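Penaeus monodon metallodensovirus major capsid protein (Penaeus monodon metallodensovirus, PDB 6WH7) forms the icosahedral shell of a shrimp-infecting densovirus, sixty copies assembling into the capsid that probably encloses and protects the viral genome. Local coordinates at residues V70-T78 with Q284-T292. Sequence-based numbering, arbitrary orientation.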
loop_
_atom_site.group_PDB
_atom_site.type_symbol
_atom_site.label_atom_id
_atom_site.label_comp_id
_atom_site.label_asym_id
_atom_site.label_seq_id
_atom_site.Cartn_x
_atom_site.Cartn_y
_atom_site.Cartn_z
ATOM N N VAL A 70 -76.831 43.663 -46.240
ATOM C CA VAL A 70 -77.527 44.789 -45.640
ATOM C C VAL A 70 -77.070 46.056 -46.337
ATOM O O VAL A 70 -75.869 46.273 -46.510
ATOM C CB VAL A 70 -77.262 44.873 -44.129
ATOM C CG1 VAL A 70 -77.959 46.074 -43.547
ATOM C CG2 VAL A 70 -77.712 43.611 -43.445
ATOM N N ASN A 71 -78.026 46.883 -46.742
ATOM C CA ASN A 71 -77.762 48.201 -47.306
ATOM C C ASN A 71 -78.401 49.239 -46.402
ATOM O O ASN A 71 -79.629 49.326 -46.322
ATOM C CB ASN A 71 -78.306 48.312 -48.724
ATOM C CG ASN A 71 -77.431 47.629 -49.731
ATOM O OD1 ASN A 71 -76.218 47.602 -49.591
ATOM N ND2 ASN A 71 -78.045 47.029 -50.731
ATOM N N ILE A 72 -77.575 50.028 -45.732
ATOM C CA ILE A 72 -78.044 51.099 -44.867
ATOM C C ILE A 72 -77.914 52.405 -45.627
ATOM O O ILE A 72 -76.807 52.809 -45.993
ATOM C CB ILE A 72 -77.256 51.140 -43.553
ATOM C CG1 ILE A 72 -77.533 49.878 -42.754
ATOM C CG2 ILE A 72 -77.634 52.360 -42.751
ATOM C CD1 ILE A 72 -76.660 49.740 -41.577
ATOM N N ARG A 73 -79.039 53.064 -45.872
ATOM C CA ARG A 73 -79.035 54.277 -46.668
ATOM C C ARG A 73 -79.924 55.335 -46.044
ATOM O O ARG A 73 -80.911 55.028 -45.371
ATOM C CB ARG A 73 -79.495 54.016 -48.095
ATOM C CG ARG A 73 -78.520 53.233 -48.912
ATOM C CD ARG A 73 -79.015 53.159 -50.316
ATOM N NE ARG A 73 -79.210 54.506 -50.832
ATOM C CZ ARG A 73 -78.234 55.275 -51.295
ATOM N NH1 ARG A 73 -76.988 54.834 -51.306
ATOM N NH2 ARG A 73 -78.507 56.488 -51.739
ATOM N N GLY A 74 -79.564 56.592 -46.289
ATOM C CA GLY A 74 -80.357 57.705 -45.818
ATOM C C GLY A 74 -80.351 57.897 -44.325
ATOM O O GLY A 74 -81.282 58.496 -43.785
ATOM N N LEU A 75 -79.322 57.419 -43.640
ATOM C CA LEU A 75 -79.255 57.495 -42.188
ATOM C C LEU A 75 -78.488 58.760 -41.826
ATOM O O LEU A 75 -77.294 58.869 -42.114
ATOM C CB LEU A 75 -78.573 56.254 -41.622
ATOM C CG LEU A 75 -78.611 56.024 -40.117
ATOM C CD1 LEU A 75 -80.005 55.626 -39.728
ATOM C CD2 LEU A 75 -77.609 54.983 -39.679
ATOM N N THR A 76 -79.170 59.722 -41.218
ATOM C CA THR A 76 -78.521 60.939 -40.762
ATOM C C THR A 76 -77.742 60.644 -39.489
ATOM O O THR A 76 -77.899 59.586 -38.883
ATOM C CB THR A 76 -79.561 62.038 -40.551
ATOM O OG1 THR A 76 -80.476 61.657 -39.523
ATOM C CG2 THR A 76 -80.331 62.277 -41.825
ATOM N N PRO A 77 -76.854 61.548 -39.065
ATOM C CA PRO A 77 -76.064 61.273 -37.857
ATOM C C PRO A 77 -76.873 61.259 -36.577
ATOM O O PRO A 77 -76.383 60.743 -35.567
ATOM C CB PRO A 77 -75.037 62.405 -37.851
ATOM C CG PRO A 77 -75.682 63.483 -38.610
ATOM C CD PRO A 77 -76.403 62.790 -39.713
ATOM N N THR A 78 -78.078 61.820 -36.574
ATOM C CA THR A 78 -78.909 61.787 -35.379
ATOM C C THR A 78 -79.620 60.448 -35.232
ATOM O O THR A 78 -79.723 59.912 -34.126
ATOM C CB THR A 78 -79.920 62.928 -35.426
ATOM O OG1 THR A 78 -79.220 64.173 -35.473
ATOM C CG2 THR A 78 -80.805 62.907 -34.206
ATOM N N GLN A 284 -75.245 67.656 -43.950
ATOM C CA GLN A 284 -74.357 66.574 -43.566
ATOM C C GLN A 284 -74.013 65.735 -44.786
ATOM O O GLN A 284 -74.742 65.730 -45.779
ATOM C CB GLN A 284 -75.021 65.670 -42.522
ATOM C CG GLN A 284 -75.464 66.361 -41.250
ATOM C CD GLN A 284 -74.313 66.849 -40.416
ATOM O OE1 GLN A 284 -73.977 68.030 -40.431
ATOM N NE2 GLN A 284 -73.704 65.945 -39.673
ATOM N N PHE A 285 -72.887 65.029 -44.714
ATOM C CA PHE A 285 -72.664 63.942 -45.655
ATOM C C PHE A 285 -73.742 62.892 -45.490
ATOM O O PHE A 285 -74.106 62.519 -44.373
ATOM C CB PHE A 285 -71.301 63.288 -45.451
ATOM C CG PHE A 285 -70.166 64.074 -45.998
ATOM C CD1 PHE A 285 -70.371 65.014 -46.969
ATOM C CD2 PHE A 285 -68.890 63.857 -45.560
ATOM C CE1 PHE A 285 -69.321 65.738 -47.478
ATOM C CE2 PHE A 285 -67.832 64.581 -46.067
ATOM C CZ PHE A 285 -68.049 65.520 -47.026
ATOM N N LYS A 286 -74.251 62.406 -46.610
ATOM C CA LYS A 286 -75.134 61.255 -46.593
ATOM C C LYS A 286 -74.255 60.035 -46.802
ATOM O O LYS A 286 -73.743 59.809 -47.899
ATOM C CB LYS A 286 -76.208 61.388 -47.664
ATOM C CG LYS A 286 -77.158 62.535 -47.400
ATOM C CD LYS A 286 -78.266 62.593 -48.426
ATOM C CE LYS A 286 -79.307 63.630 -48.043
ATOM N NZ LYS A 286 -78.821 65.021 -48.249
ATOM N N LEU A 287 -74.073 59.256 -45.746
ATOM C CA LEU A 287 -73.188 58.107 -45.760
ATOM C C LEU A 287 -74.022 56.845 -45.823
ATOM O O LEU A 287 -75.032 56.719 -45.127
ATOM C CB LEU A 287 -72.295 58.073 -44.525
ATOM C CG LEU A 287 -71.311 59.224 -44.383
ATOM C CD1 LEU A 287 -70.579 59.128 -43.059
ATOM C CD2 LEU A 287 -70.341 59.219 -45.537
ATOM N N ASN A 288 -73.599 55.916 -46.662
ATOM C CA ASN A 288 -74.329 54.684 -46.861
ATOM C C ASN A 288 -73.376 53.536 -46.599
ATOM O O ASN A 288 -72.158 53.691 -46.674
ATOM C CB ASN A 288 -74.897 54.610 -48.267
ATOM C CG ASN A 288 -75.708 55.824 -48.614
ATOM O OD1 ASN A 288 -76.814 56.012 -48.125
ATOM N ND2 ASN A 288 -75.153 56.667 -49.469
ATOM N N ALA A 289 -73.931 52.386 -46.267
ATOM C CA ALA A 289 -73.100 51.249 -45.931
ATOM C C ALA A 289 -73.725 49.977 -46.461
ATOM O O ALA A 289 -74.935 49.782 -46.363
ATOM C CB ALA A 289 -72.896 51.136 -44.422
ATOM N N GLN A 290 -72.893 49.132 -47.050
ATOM C CA GLN A 290 -73.229 47.740 -47.268
ATOM C C GLN A 290 -72.319 46.877 -46.413
ATOM O O GLN A 290 -71.138 47.176 -46.243
ATOM C CB GLN A 290 -73.042 47.294 -48.713
ATOM C CG GLN A 290 -73.649 45.928 -48.908
ATOM C CD GLN A 290 -73.080 45.176 -50.052
ATOM O OE1 GLN A 290 -72.121 45.611 -50.671
ATOM N NE2 GLN A 290 -73.655 44.036 -50.345
ATOM N N PHE A 291 -72.869 45.792 -45.897
ATOM C CA PHE A 291 -72.069 44.765 -45.255
ATOM C C PHE A 291 -72.827 43.456 -45.362
ATOM O O PHE A 291 -73.945 43.402 -45.874
ATOM C CB PHE A 291 -71.748 45.139 -43.808
ATOM C CG PHE A 291 -72.943 45.523 -43.007
ATOM C CD1 PHE A 291 -73.674 44.579 -42.326
ATOM C CD2 PHE A 291 -73.343 46.835 -42.950
ATOM C CE1 PHE A 291 -74.768 44.941 -41.607
ATOM C CE2 PHE A 291 -74.430 47.195 -42.233
ATOM C CZ PHE A 291 -75.142 46.252 -41.556
ATOM N N THR A 292 -72.203 42.395 -44.880
ATOM C CA THR A 292 -72.799 41.073 -44.881
ATOM C C THR A 292 -73.259 40.749 -43.471
ATOM O O THR A 292 -72.502 40.920 -42.513
ATOM C CB THR A 292 -71.800 40.030 -45.370
ATOM O OG1 THR A 292 -71.352 40.389 -46.677
ATOM C CG2 THR A 292 -72.442 38.676 -45.438
#
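Val70 and Phe291 are paired on neighbouring antiparallel strands by two reciprocal backbone hydrogen bonds: Val70 N reaches Phe291 O at 2.9 Å with a nearly straight N-H...O angle of 171°, and Phe291 N answers to Val70 O. Ile72, two residues further along its strand, makes the same exchange with Ala289, Ile72 N to Ala289 O measuring 2.7 Å. Val70 lies over one face of the Phe291 ring, off-centre toward the rim, its CB 3.8 Å from the ring centroid in a CH-pi contact. A chi1 of 51°, which sets the ring between its own backbone N and carbonyl carbon, brings it alongside the valine, while Ile72 CD1 meets the ring edge in plane, 3.4 Å from Phe291 CE2. In the jelly-roll fold expected of a parvoviral capsid protein, this pairing belongs to an antiparallel sheet in which strand 287-302 runs between strands 59-75 and 118-135; Met157 of strand 157-162 packs against Ile72, Ala289 and Phe291. Where the regular pairing gives out, the Arg73 guanidinium and the Asn288 amide stack with planes 20° apart. Asn288 OD1 also receives a weak bond from Gly74 N (3.4 Å). Asp136 probably helps to position both groups, through a salt bridge to Arg73 NH2 and a weak hydrogen bond from Asn288 ND2, and Arg279 of a neighbouring subunit packs on Arg73.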